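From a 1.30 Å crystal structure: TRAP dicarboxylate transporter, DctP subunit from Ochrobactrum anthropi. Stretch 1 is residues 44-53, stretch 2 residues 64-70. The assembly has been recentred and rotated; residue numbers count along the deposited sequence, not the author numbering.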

# COMPACT_ATOMS: atom_id res chain seq x y z
N GLN A 44 9.48 0.39 5.73
CA GLN A 44 8.64 1.28 6.53
C GLN A 44 9.42 1.86 7.71
O GLN A 44 9.42 3.07 7.93
CB GLN A 44 7.43 0.52 7.03
CG GLN A 44 6.49 1.35 7.87
CD GLN A 44 5.44 0.50 8.51
OE1 GLN A 44 5.73 -0.31 9.39
NE2 GLN A 44 4.21 0.65 8.09
N VAL A 45 10.07 1.00 8.48
CA VAL A 45 10.78 1.47 9.66
C VAL A 45 12.06 2.21 9.27
O VAL A 45 12.44 3.17 9.93
CB VAL A 45 11.03 0.34 10.65
CG1 VAL A 45 11.78 0.85 11.85
CG2 VAL A 45 9.70 -0.27 11.06
N THR A 46 12.68 1.82 8.17
CA THR A 46 13.83 2.57 7.68
C THR A 46 13.39 3.99 7.34
O THR A 46 14.11 4.95 7.63
CB THR A 46 14.47 1.83 6.50
OG1 THR A 46 14.88 0.54 6.97
CG2 THR A 46 15.69 2.58 5.99
N GLY A 47 12.22 4.14 6.76
CA GLY A 47 11.68 5.47 6.50
C GLY A 47 11.39 6.24 7.78
O GLY A 47 11.67 7.44 7.88
N MET A 48 10.84 5.55 8.77
CA MET A 48 10.56 6.18 10.06
C MET A 48 11.83 6.68 10.74
O MET A 48 11.85 7.75 11.34
CB MET A 48 9.87 5.19 10.99
CG MET A 48 8.46 4.83 10.52
SD MET A 48 7.76 3.40 11.36
CE MET A 48 7.39 4.12 12.97
N GLU A 49 12.91 5.92 10.61
CA GLU A 49 14.19 6.31 11.19
C GLU A 49 14.76 7.53 10.49
O GLU A 49 15.29 8.43 11.14
CB GLU A 49 15.19 5.14 11.11
CG GLU A 49 14.82 4.00 12.04
CD GLU A 49 15.53 2.70 11.74
OE1 GLU A 49 16.10 2.55 10.64
OE2 GLU A 49 15.51 1.81 12.62
N LYS A 50 14.64 7.58 9.17
CA LYS A 50 15.06 8.75 8.42
C LYS A 50 14.25 9.98 8.84
O LYS A 50 14.81 11.06 9.08
CB LYS A 50 14.96 8.52 6.91
CG LYS A 50 15.33 9.71 6.03
CD LYS A 50 16.76 10.18 6.18
CE LYS A 50 17.72 9.12 5.79
NZ LYS A 50 19.09 9.72 5.76
N PHE A 51 12.93 9.82 8.92
CA PHE A 51 12.05 10.89 9.39
C PHE A 51 12.50 11.41 10.75
O PHE A 51 12.65 12.62 10.96
CB PHE A 51 10.60 10.38 9.43
CG PHE A 51 9.65 11.36 10.05
CD1 PHE A 51 9.14 12.44 9.32
CD2 PHE A 51 9.28 11.25 11.38
CE1 PHE A 51 8.28 13.35 9.89
CE2 PHE A 51 8.41 12.17 11.94
CZ PHE A 51 7.91 13.22 11.18
N ALA A 52 12.71 10.50 11.70
CA ALA A 52 13.10 10.89 13.06
C ALA A 52 14.41 11.67 13.05
O ALA A 52 14.56 12.66 13.76
CB ALA A 52 13.22 9.65 13.94
N GLU A 53 15.37 11.23 12.26
CA GLU A 53 16.67 11.88 12.22
C GLU A 53 16.58 13.27 11.61
O GLU A 53 17.21 14.22 12.08
CB GLU A 53 17.66 11.03 11.44
CG GLU A 53 19.03 11.67 11.27
CD GLU A 53 19.75 12.03 12.59
OE1 GLU A 53 19.51 11.38 13.63
OE2 GLU A 53 20.59 12.98 12.59
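Stretch 2 64-70: NVKLFPG

Residues 44-53 are entirely helical, part of a longer helix that extends beyond both ends of the stretch and is held by regular i to i+4 hydrogen bonds, from Met48 N to Gln44 O (3.0 Å) through Glu53 N to Glu49 O (3.0 Å). Stretch 2 packs on this helix as an extended strand, residues 64-68, followed by Pro69 and Gly70. The two elements run nearly antiparallel, with a signed crossing angle of -162° and a closest approach of 8.2 Å between axes, so that advancing along the helix means moving back along stretch 2. Strand alternation points the CA-to-CB bonds of Val65 and Leu67 toward the helix and those of Asn64, Lys66 and Phe68 away from it.

At the start of the helical stretch, Val45 meets Pro69, with Val45 CG2 4.1 Å from Pro69 CB. One turn later Met48 faces Leu67, the residue of stretch 2 most covered by the helix; Met48 CB lies 4.0 Å from Leu67 CD1. The same methyl also reaches Glu49, whose CA-to-CB bond points away but whose aliphatic CG comes within 3.8 Å of Leu67 CD1. The CA-to-CB bond of Phe51 points sideways to stretch 2, yet its t rotamer (chi1 173°) carries the ring to Val65, where Phe51 CE2 approaches Val65 CG2 obliquely at 3.9 Å. Ala52 completes the contact: its small side chain accompanies the shortest CA-CA separation in the register, 5.2 Å to Val65. Ala52 CB lies 3.8 Å from Val65 CB and 4.4 Å from Leu67 CD2, so one methyl touches both strand residues.

No direct hydrogen bond joins the stretches; the two bury 359 Å² between them, and the side-chain contacts described here are carbon to carbon. A single water provides a polar link, donating to Ala52 O (2.9 Å from the water O) and accepting from Val65 N (2.8 Å from the same O).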

# COMPACT_ATOMS: atom_id res chain seq x y z
N ASN A 64 11.67 15.53 19.39
CA ASN A 64 12.16 14.16 19.42
C ASN A 64 11.08 13.20 18.98
O ASN A 64 10.00 13.18 19.55
CB ASN A 64 12.61 13.80 20.84
CG ASN A 64 12.93 12.33 21.01
OD1 ASN A 64 13.88 11.81 20.42
ND2 ASN A 64 12.16 11.65 21.85
N VAL A 65 11.40 12.38 17.98
CA VAL A 65 10.48 11.38 17.47
C VAL A 65 10.89 10.03 18.03
O VAL A 65 12.00 9.58 17.79
CB VAL A 65 10.50 11.36 15.94
CG1 VAL A 65 9.51 10.33 15.41
CG2 VAL A 65 10.20 12.74 15.40
N LYS A 66 10.00 9.44 18.81
CA LYS A 66 10.21 8.13 19.42
C LYS A 66 9.41 7.08 18.65
O LYS A 66 8.18 7.19 18.53
CB LYS A 66 9.77 8.19 20.88
CG LYS A 66 9.96 6.93 21.65
CD LYS A 66 9.65 7.20 23.11
CE LYS A 66 9.79 5.97 23.97
NZ LYS A 66 9.49 6.37 25.38
N LEU A 67 10.09 6.05 18.16
CA LEU A 67 9.47 5.03 17.31
C LEU A 67 8.86 3.89 18.11
O LEU A 67 9.47 3.40 19.08
CB LEU A 67 10.48 4.48 16.30
CG LEU A 67 11.19 5.50 15.42
CD1 LEU A 67 11.94 4.76 14.33
CD2 LEU A 67 10.23 6.53 14.82
N PHE A 68 7.68 3.44 17.70
CA PHE A 68 7.02 2.29 18.30
C PHE A 68 6.68 1.34 17.18
O PHE A 68 5.52 1.22 16.77
CB PHE A 68 5.74 2.68 19.06
CG PHE A 68 5.99 3.44 20.33
CD1 PHE A 68 6.34 4.78 20.29
CD2 PHE A 68 5.85 2.83 21.57
CE1 PHE A 68 6.54 5.51 21.46
CE2 PHE A 68 6.06 3.54 22.74
CZ PHE A 68 6.41 4.87 22.69
N PRO A 69 7.70 0.65 16.67
CA PRO A 69 7.51 -0.32 15.59
C PRO A 69 6.95 -1.65 16.09
O PRO A 69 6.78 -1.84 17.28
CB PRO A 69 8.93 -0.49 15.06
CG PRO A 69 9.78 -0.36 16.25
CD PRO A 69 9.11 0.71 17.09
N GLY A 70 6.62 -2.55 15.17
CA GLY A 70 6.27 -3.92 15.49
C GLY A 70 4.84 -4.10 15.97
O GLY A 70 4.48 -5.16 16.47
O HOH W 1 13.85 12.52 16.55